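Local structure of bacteriohemerythrin (Methylococcus capsulatus, 4XPX) at residues Ala1-Trp5 with Thr106-Arg110; Thr12-Ala17 with Tyr124-Ser129; Ile43-Asp48 with Leu90-His95. The protein binds oxygen at a site containing two iron atoms and may store it or deliver it to oxygen-requiring enzymes. One frame throughout, in Å; residues are numbered along the deposited sequence.

Contact 1: Ala1-Trp5 with Thr106-Arg110; sequences ALMTW and TRFVR
Leu-2 and Met-3 of the N-terminal arm pack against the aliphatic part of Arg-110, with no direct hydrogen bond between the two segments. The leucine crosses the arginine at about a right angle: its CD2 lies 3.9 Å from Arg-110 CB and also reaches Thr-106 O, while CD1 comes within 3.6 Å of Arg-110 NH1. Met-3 brings CG to 3.7 Å from Arg-110 CG; its chain bends at chi3 (69°), which carries CE back over the same methylene, 4.0 Å from Arg-110 CG. Water 1 closes the polar side, donating a hydrogen bond to Leu-2 O (2.7 Å) and accepting from Arg-110 NH1 (2.9 Å) at the edge of the guanidinium group, in its plane. The hemerythrin fold is a four-helix bundle, and here the arm before helix 7-10 packs against helix 103-121, one of its four long helices. Met-3 also touches Leu-113 and Val-114 further along that helix. Helix 15-34 positions both sides of the contact: Asn-29 OD1 is hydrogen-bonded to Met-3 N, Leu-2 touches Asn-29 and His-32, and His-32 ND1 is hydrogen-bonded to Thr-106 OG1. The Met-3 side chain remains about 11 Å from a bound iron.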
loop_
_atom_site.group_PDB
_atom_site.type_symbol
_atom_site.label_atom_id
_atom_site.label_comp_id
_atom_site.label_asym_id
_atom_site.label_seq_id
_atom_site.Cartn_x
_atom_site.Cartn_y
_atom_site.Cartn_z
ATOM N N ALA A 1 -5.473 1.152 14.677
ATOM C CA ALA A 1 -6.771 0.629 14.630
ATOM C C ALA A 1 -7.207 -0.298 13.600
ATOM O O ALA A 1 -7.434 -1.474 13.948
ATOM C CB ALA A 1 -7.730 1.809 14.610
ATOM N N LEU A 2 -7.371 0.144 12.366
ATOM C CA LEU A 2 -7.855 -0.762 11.370
ATOM C C LEU A 2 -6.911 -1.975 11.190
ATOM O O LEU A 2 -7.398 -3.118 11.091
ATOM C CB LEU A 2 -8.038 -0.020 10.051
ATOM C CG LEU A 2 -8.517 -0.915 8.897
ATOM C CD1 LEU A 2 -9.894 -1.489 9.128
ATOM C CD2 LEU A 2 -8.496 -0.083 7.629
ATOM N N MET A 3 -5.627 -1.694 11.029
ATOM C CA MET A 3 -4.616 -2.678 10.624
ATOM C C MET A 3 -3.650 -2.952 11.734
ATOM O O MET A 3 -3.248 -2.018 12.463
ATOM C CB MET A 3 -3.843 -2.184 9.419
ATOM C CG MET A 3 -4.791 -1.933 8.226
ATOM S SD MET A 3 -3.909 -1.711 6.652
ATOM C CE MET A 3 -3.285 -3.368 6.405
ATOM N N THR A 4 -3.193 -4.176 11.841
ATOM C CA THR A 4 -2.136 -4.561 12.777
ATOM C C THR A 4 -1.117 -5.410 12.043
ATOM O O THR A 4 -1.463 -6.444 11.454
ATOM C CB THR A 4 -2.684 -5.386 13.949
ATOM O OG1 THR A 4 -3.623 -4.583 14.674
ATOM C CG2 THR A 4 -1.610 -5.796 14.896
ATOM N N TRP A 5 0.127 -4.996 11.984
ATOM C CA TRP A 5 1.206 -5.768 11.375
ATOM C C TRP A 5 1.714 -6.791 12.356
ATOM O O TRP A 5 2.000 -6.441 13.521
ATOM C CB TRP A 5 2.307 -4.802 10.926
ATOM C CG TRP A 5 3.370 -5.514 10.090
ATOM C CD1 TRP A 5 3.459 -5.435 8.712
ATOM C CD2 TRP A 5 4.534 -6.233 10.518
ATOM N NE1 TRP A 5 4.577 -6.111 8.288
ATOM C CE2 TRP A 5 5.223 -6.631 9.374
ATOM C CE3 TRP A 5 5.023 -6.660 11.787
ATOM C CZ2 TRP A 5 6.419 -7.384 9.410
ATOM C CZ3 TRP A 5 6.191 -7.392 11.815
ATOM C CH2 TRP A 5 6.858 -7.750 10.666
ATOM N N THR A 106 -10.697 2.911 2.979
ATOM C CA THR A 106 -9.591 2.335 3.767
ATOM C C THR A 106 -9.737 0.860 3.939
ATOM O O THR A 106 -8.693 0.156 3.891
ATOM C CB THR A 106 -9.473 3.083 5.077
ATOM O OG1 THR A 106 -10.747 3.240 5.639
ATOM C CG2 THR A 106 -8.815 4.429 4.874
ATOM N N ARG A 107 -10.953 0.309 4.074
ATOM C CA ARG A 107 -11.055 -1.161 4.083
ATOM C C ARG A 107 -10.662 -1.766 2.769
ATOM O O ARG A 107 -10.099 -2.896 2.771
ATOM C CB ARG A 107 -12.437 -1.615 4.505
ATOM C CG ARG A 107 -12.706 -1.556 5.979
ATOM C CD ARG A 107 -14.015 -2.202 6.353
ATOM N NE ARG A 107 -15.132 -1.389 5.910
ATOM C CZ ARG A 107 -15.721 -0.465 6.774
ATOM N NH1 ARG A 107 -15.377 -0.340 7.948
ATOM N NH2 ARG A 107 -16.677 0.299 6.283
ATOM N N PHE A 108 -10.865 -1.115 1.636
ATOM C CA PHE A 108 -10.398 -1.652 0.362
ATOM C C PHE A 108 -8.886 -1.713 0.366
ATOM O O PHE A 108 -8.282 -2.726 -0.044
ATOM C CB PHE A 108 -10.930 -0.829 -0.814
ATOM C CG PHE A 108 -10.199 -1.178 -2.086
ATOM C CD1 PHE A 108 -10.449 -2.420 -2.718
ATOM C CD2 PHE A 108 -9.173 -0.397 -2.550
ATOM C CE1 PHE A 108 -9.635 -2.792 -3.829
ATOM C CE2 PHE A 108 -8.439 -0.763 -3.666
ATOM C CZ PHE A 108 -8.675 -1.976 -4.279
ATOM N N VAL A 109 -8.215 -0.618 0.748
ATOM C CA VAL A 109 -6.768 -0.612 0.792
ATOM C C VAL A 109 -6.273 -1.724 1.739
ATOM O O VAL A 109 -5.328 -2.452 1.390
ATOM C CB VAL A 109 -6.220 0.787 1.151
ATOM C CG1 VAL A 109 -4.712 0.740 1.308
ATOM C CG2 VAL A 109 -6.597 1.782 0.097
ATOM N N ARG A 110 -6.891 -1.833 2.899
ATOM C CA ARG A 110 -6.553 -2.908 3.818
ATOM C C ARG A 110 -6.696 -4.271 3.144
ATOM O O ARG A 110 -5.795 -5.121 3.240
ATOM C CB ARG A 110 -7.409 -2.782 5.062
ATOM C CG ARG A 110 -7.205 -3.851 6.148
ATOM C CD ARG A 110 -7.862 -5.217 5.904
ATOM N NE ARG A 110 -9.251 -5.155 5.593
ATOM C CZ ARG A 110 -10.192 -4.995 6.485
ATOM N NH1 ARG A 110 -9.954 -4.833 7.766
ATOM N NH2 ARG A 110 -11.440 -4.966 5.997
HETATM O O HOH W 1 -7.520 -5.151 9.320
#

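Contact 2: Thr12-Ala17 with Tyr124-Ser129; sequences TNVGFA and YGPCLS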
loop_
_atom_site.group_PDB
_atom_site.type_symbol
_atom_site.label_atom_id
_atom_site.label_comp_id
_atom_site.label_asym_id
_atom_site.label_seq_id
_atom_site.Cartn_x
_atom_site.Cartn_y
_atom_site.Cartn_z
ATOM N N THR A 12 8.205 -10.662 5.522
ATOM C CA THR A 12 8.785 -11.030 4.251
ATOM C C THR A 12 10.175 -11.543 4.349
ATOM O O THR A 12 10.713 -12.038 3.333
ATOM C CB THR A 12 8.782 -9.866 3.260
ATOM O OG1 THR A 12 9.675 -8.863 3.730
ATOM C CG2 THR A 12 7.391 -9.337 2.982
ATOM N N ASN A 13 10.813 -11.406 5.393
ATOM C CA ASN A 13 12.229 -11.628 5.674
ATOM C C ASN A 13 13.101 -10.642 4.942
ATOM O O ASN A 13 14.350 -10.882 4.850
ATOM C CB ASN A 13 12.631 -13.060 5.316
ATOM C CG ASN A 13 13.999 -13.433 5.851
ATOM O OD1 ASN A 13 14.424 -12.942 6.896
ATOM N ND2 ASN A 13 14.698 -14.305 5.134
ATOM N N VAL A 14 12.527 -9.463 4.506
ATOM C CA VAL A 14 13.241 -8.412 3.789
ATOM C C VAL A 14 13.056 -7.161 4.617
ATOM O O VAL A 14 11.913 -6.614 4.747
ATOM C CB VAL A 14 12.729 -8.221 2.371
ATOM C CG1 VAL A 14 13.503 -7.121 1.681
ATOM C CG2 VAL A 14 12.856 -9.537 1.603
ATOM N N GLY A 15 14.129 -6.670 5.259
ATOM C CA GLY A 15 13.942 -5.594 6.282
ATOM C C GLY A 15 13.337 -4.337 5.709
ATOM O O GLY A 15 12.404 -3.782 6.346
ATOM N N PHE A 16 13.779 -3.839 4.561
ATOM C CA PHE A 16 13.247 -2.570 4.096
ATOM C C PHE A 16 11.772 -2.718 3.823
ATOM O O PHE A 16 11.011 -1.730 4.033
ATOM C CB PHE A 16 13.986 -1.987 2.911
ATOM C CG PHE A 16 13.589 -2.590 1.546
ATOM C CD1 PHE A 16 14.311 -3.669 1.003
ATOM C CD2 PHE A 16 12.454 -2.120 0.776
ATOM C CE1 PHE A 16 13.917 -4.240 -0.198
ATOM C CE2 PHE A 16 12.109 -2.700 -0.400
ATOM C CZ PHE A 16 12.860 -3.710 -0.917
ATOM N N ALA A 17 11.354 -3.841 3.292
ATOM C CA ALA A 17 9.996 -4.035 2.923
ATOM C C ALA A 17 9.118 -4.131 4.109
ATOM O O ALA A 17 8.018 -3.529 4.176
ATOM C CB ALA A 17 9.849 -5.278 2.068
ATOM N N TYR A 124 9.027 -12.896 -2.699
ATOM C CA TYR A 124 10.350 -12.403 -3.022
ATOM C C TYR A 124 11.369 -12.567 -1.914
ATOM O O TYR A 124 12.508 -12.202 -2.082
ATOM C CB TYR A 124 10.356 -10.924 -3.549
ATOM C CG TYR A 124 9.809 -9.876 -2.615
ATOM C CD1 TYR A 124 10.224 -9.746 -1.298
ATOM C CD2 TYR A 124 8.902 -8.921 -3.099
ATOM C CE1 TYR A 124 9.729 -8.742 -0.468
ATOM C CE2 TYR A 124 8.375 -7.962 -2.283
ATOM C CZ TYR A 124 8.755 -7.860 -0.977
ATOM O OH TYR A 124 8.238 -6.942 -0.087
ATOM N N GLY A 125 10.952 -13.113 -0.779
ATOM C CA GLY A 125 11.856 -13.143 0.364
ATOM C C GLY A 125 13.152 -13.878 0.068
ATOM O O GLY A 125 14.203 -13.347 0.339
ATOM N N PRO A 126 13.091 -15.129 -0.465
ATOM C CA PRO A 126 14.402 -15.842 -0.676
ATOM C C PRO A 126 15.288 -15.029 -1.591
ATOM O O PRO A 126 16.552 -14.989 -1.350
ATOM C CB PRO A 126 13.930 -17.168 -1.257
ATOM C CG PRO A 126 12.645 -17.363 -0.607
ATOM C CD PRO A 126 11.964 -16.003 -0.597
ATOM N N CYS A 127 14.791 -14.439 -2.670
ATOM C CA CYS A 127 15.621 -13.727 -3.607
ATOM C C CYS A 127 16.172 -12.446 -3.005
ATOM O O CYS A 127 17.398 -12.138 -3.098
ATOM C CB CYS A 127 14.771 -13.369 -4.867
ATOM S SG CYS A 127 15.674 -12.470 -6.141
ATOM N N LEU A 128 15.329 -11.652 -2.333
ATOM C CA LEU A 128 15.734 -10.332 -1.881
ATOM C C LEU A 128 16.454 -10.375 -0.568
ATOM O O LEU A 128 17.210 -9.431 -0.320
ATOM C CB LEU A 128 14.595 -9.364 -1.774
ATOM C CG LEU A 128 14.181 -8.641 -3.050
ATOM C CD1 LEU A 128 14.204 -9.359 -4.400
ATOM C CD2 LEU A 128 13.021 -7.709 -2.888
ATOM N N SER A 129 16.322 -11.425 0.220
ATOM C CA SER A 129 17.094 -11.575 1.495
ATOM C C SER A 129 18.485 -12.235 1.236
ATOM O O SER A 129 19.360 -12.129 2.117
ATOM C CB SER A 129 16.271 -12.351 2.519
ATOM O OG SER A 129 16.270 -13.702 2.113
#
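Gly-125 O takes two bonds from Ser-129, one from the backbone N (2.9 Å) and one from the hydroxyl OG (2.7 Å), the latter arriving from above the carbonyl plane, 38° out of it. Chi1 of 74° puts OG between its own N and carbonyl carbon, turned back to Gly-125 O; Ser-129 CB itself meets Asn-13 O at 3.4 Å. Beside it, Thr-12 O lies over Gly-125 CA at 3.4 Å. A side chain at Gly-125 would point at the 12-17 segment and collide with that oxygen, and its absence lets the two backbones close in. Val-14 is the apolar wedge between them. Its CG2 meets Leu-128 CB and, at 3.8 Å, Tyr-124 CE1, coming to the edge of the tyrosine ring near its plane. Leu-128 covers one face of that ring with CD2, offset toward the rim. At the far end of the ring, Ala-17 CB sits 3.2 Å from Tyr-124 OH, a close fit for a methyl and a hydroxyl. An ST turn shapes the approach to helix 15-34: Thr-12 OG1 accepts from Val-14 N, the N-cap residue, at 3.0 Å and is also hydrogen-bonded to Asp-18. The phenol reaches inward, its OH hydrogen-bonded to Glu-61 and its side chain also touching His-21, both ligands of the iron centre. Tyr-124 is thus a second-shell residue that probably helps to position Glu-61, which bridges the two irons. The short helix 125-129 and the start of helix 15-34 together pack around this tyrosine at the metal-bearing end of the hemerythrin four-helix bundle, next to its carboxylate-bridged di-iron site.

Contact 3: Ile43-Asp48 with Leu90-His95; sequences IGKQLD and LQKKFH
Two long helices of the four-helix bundle, 40-67 and 73-95, run antiparallel here (164° between the local axes, 11.4 Å apart), joined by an apolar seam with a polar group beside it. In the seam Leu-47 and Phe-94 slide past each other in opposite directions, Leu-47 CD2 lying 4.0 Å from Phe-94 CD2, while Leu-47 CD1 meets Leu-90 CD2. Phe-94 CE2 comes to 3.5 Å from Gly-44 CA, an approach that a side chain on the glycine would block. Ile-43 CG2 meets the same side of the ring, near CE1, and Arg-40 makes a cation-pi contact with it. Beside the seam, Asp-48 OD1 is gripped twice. His-95 NE2 donates an almost straight bond (2.7 Å, 174°) in its ring plane to the syn lone pair, whereas Gln-91 NE2 arrives at 3.0 Å from above the carboxylate plane. The extended Gln-91 chain (chi2 179°) carries the amide across to the facing helix, where water 2 also links NE2 to Asp-48 O. With an alanine at Asp-48, His-95 NE2 and Gln-91 NE2 would probably lose their shared acceptor, and the imidazole would be less firmly fixed in its rotation, with the amide held by water 2. The carboxylate so close to the imidazole would be expected to favour the protonated, positively charged form of His-95.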
loop_
_atom_site.group_PDB
_atom_site.type_symbol
_atom_site.label_atom_id
_atom_site.label_comp_id
_atom_site.label_asym_id
_atom_site.label_seq_id
_atom_site.Cartn_x
_atom_site.Cartn_y
_atom_site.Cartn_z
ATOM N N ILE A 43 -8.865 14.616 5.507
ATOM C CA ILE A 43 -8.920 13.399 4.739
ATOM C C ILE A 43 -8.027 13.503 3.531
ATOM O O ILE A 43 -7.221 12.556 3.225
ATOM C CB ILE A 43 -10.375 13.072 4.330
ATOM C CG1 ILE A 43 -11.213 12.719 5.583
ATOM C CG2 ILE A 43 -10.430 11.960 3.290
ATOM C CD1 ILE A 43 -12.719 12.661 5.357
ATOM N N GLY A 44 -8.125 14.586 2.777
ATOM C CA GLY A 44 -7.324 14.728 1.590
ATOM C C GLY A 44 -5.841 14.745 1.818
ATOM O O GLY A 44 -5.071 14.134 1.025
ATOM N N LYS A 45 -5.409 15.406 2.838
ATOM C CA LYS A 45 -3.975 15.478 3.148
ATOM C C LYS A 45 -3.477 14.094 3.468
ATOM O O LYS A 45 -2.340 13.692 3.017
ATOM C CB LYS A 45 -3.682 16.404 4.324
ATOM C CG LYS A 45 -3.886 17.869 4.054
ATOM C CD LYS A 45 -3.440 18.716 5.249
ATOM C CE LYS A 45 -3.934 20.158 5.064
ATOM N NZ LYS A 45 -3.349 20.897 3.907
ATOM N N GLN A 46 -4.187 13.306 4.254
ATOM C CA GLN A 46 -3.744 12.000 4.660
ATOM C C GLN A 46 -3.835 11.023 3.474
ATOM O O GLN A 46 -2.914 10.162 3.301
ATOM C CB GLN A 46 -4.518 11.497 5.864
ATOM C CG GLN A 46 -3.950 10.188 6.436
ATOM C CD GLN A 46 -2.557 10.344 6.979
ATOM O OE1 GLN A 46 -2.181 11.453 7.452
ATOM N NE2 GLN A 46 -1.778 9.269 7.006
ATOM N N LEU A 47 -4.874 11.155 2.636
ATOM C CA LEU A 47 -4.987 10.339 1.452
ATOM C C LEU A 47 -3.748 10.543 0.552
ATOM O O LEU A 47 -3.125 9.573 0.058
ATOM C CB LEU A 47 -6.245 10.760 0.674
ATOM C CG LEU A 47 -6.465 10.082 -0.668
ATOM C CD1 LEU A 47 -6.785 8.636 -0.500
ATOM C CD2 LEU A 47 -7.517 10.850 -1.497
ATOM N N ASP A 48 -3.448 11.800 0.301
ATOM C CA ASP A 48 -2.322 12.088 -0.602
ATOM C C ASP A 48 -0.999 11.588 -0.019
ATOM O O ASP A 48 -0.178 11.042 -0.748
ATOM C CB ASP A 48 -2.254 13.555 -0.909
ATOM C CG ASP A 48 -3.398 14.070 -1.786
ATOM O OD1 ASP A 48 -4.133 13.311 -2.391
ATOM O OD2 ASP A 48 -3.556 15.360 -1.840
ATOM N N LEU A 90 -9.001 7.513 -7.813
ATOM C CA LEU A 90 -9.650 7.975 -6.609
ATOM C C LEU A 90 -9.171 9.385 -6.299
ATOM O O LEU A 90 -10.054 10.237 -5.944
ATOM C CB LEU A 90 -9.283 7.042 -5.447
ATOM C CG LEU A 90 -9.657 7.558 -4.110
ATOM C CD1 LEU A 90 -11.152 7.626 -4.024
ATOM C CD2 LEU A 90 -9.145 6.558 -3.066
ATOM N N GLN A 91 -7.901 9.669 -6.367
ATOM C CA GLN A 91 -7.442 11.022 -6.112
ATOM C C GLN A 91 -8.069 11.985 -7.088
ATOM O O GLN A 91 -8.475 13.135 -6.672
ATOM C CB GLN A 91 -5.921 11.123 -6.212
ATOM C CG GLN A 91 -5.206 10.516 -4.993
ATOM C CD GLN A 91 -3.732 10.636 -5.162
ATOM O OE1 GLN A 91 -3.198 10.055 -6.155
ATOM N NE2 GLN A 91 -3.059 11.213 -4.243
ATOM N N LYS A 92 -8.135 11.662 -8.351
ATOM C CA LYS A 92 -8.708 12.584 -9.331
ATOM C C LYS A 92 -10.143 12.866 -8.913
ATOM O O LYS A 92 -10.574 14.062 -8.907
ATOM C CB LYS A 92 -8.624 11.983 -10.714
ATOM C CG LYS A 92 -7.104 12.057 -11.265
ATOM C CD LYS A 92 -6.941 11.144 -12.495
ATOM C CE LYS A 92 -5.500 10.896 -12.681
ATOM N NZ LYS A 92 -5.449 9.830 -13.840
ATOM N N LYS A 93 -10.920 11.886 -8.650
ATOM C CA LYS A 93 -12.335 12.092 -8.314
ATOM C C LYS A 93 -12.484 12.785 -6.978
ATOM O O LYS A 93 -13.339 13.742 -6.872
ATOM C CB LYS A 93 -13.136 10.791 -8.349
ATOM C CG LYS A 93 -13.254 10.238 -9.713
ATOM C CD LYS A 93 -13.695 8.805 -9.621
ATOM C CE LYS A 93 -14.285 8.179 -10.881
ATOM N NZ LYS A 93 -13.444 8.391 -12.095
ATOM N N PHE A 94 -11.691 12.451 -5.967
ATOM C CA PHE A 94 -11.799 13.082 -4.675
ATOM C C PHE A 94 -11.448 14.592 -4.800
ATOM O O PHE A 94 -12.176 15.452 -4.281
ATOM C CB PHE A 94 -10.863 12.392 -3.681
ATOM C CG PHE A 94 -10.826 13.107 -2.365
ATOM C CD1 PHE A 94 -11.791 12.909 -1.399
ATOM C CD2 PHE A 94 -9.838 14.033 -2.096
ATOM C CE1 PHE A 94 -11.727 13.573 -0.222
ATOM C CE2 PHE A 94 -9.784 14.753 -0.920
ATOM C CZ PHE A 94 -10.774 14.473 0.037
ATOM N N HIS A 95 -10.340 14.881 -5.475
ATOM C CA HIS A 95 -9.909 16.242 -5.598
ATOM C C HIS A 95 -10.754 17.032 -6.547
ATOM O O HIS A 95 -10.728 18.323 -6.453
ATOM C CB HIS A 95 -8.430 16.365 -5.905
ATOM C CG HIS A 95 -7.551 15.901 -4.782
ATOM N ND1 HIS A 95 -7.555 16.510 -3.544
ATOM C CD2 HIS A 95 -6.604 14.903 -4.730
ATOM C CE1 HIS A 95 -6.630 15.875 -2.774
ATOM N NE2 HIS A 95 -6.051 14.908 -3.469
HETATM O O HOH W 2 -0.228 11.724 -3.410
#

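How the contacts relate
Contact 1 joins the chain's N-terminal arm to helix 103-121, contact 2 joins the start of helix 15-34 to helix 125-129, and contact 3 joins helices 40-67 and 73-95. Along the chain the segments of contacts 1 and 2 alternate, and both segments of contact 3 fall between those of each of the others. Contacts 2 and 3 lie on opposite sides of the chain's centre, about 31 Å apart between centres; the centre of contact 1 is about 22 Å from that of contact 2 and about 17 Å from that of contact 3; none touch. The iron site adjoins contact 2, whereas contact 3 packs the helices away from it, and contact 1 brings the arm onto the bundle.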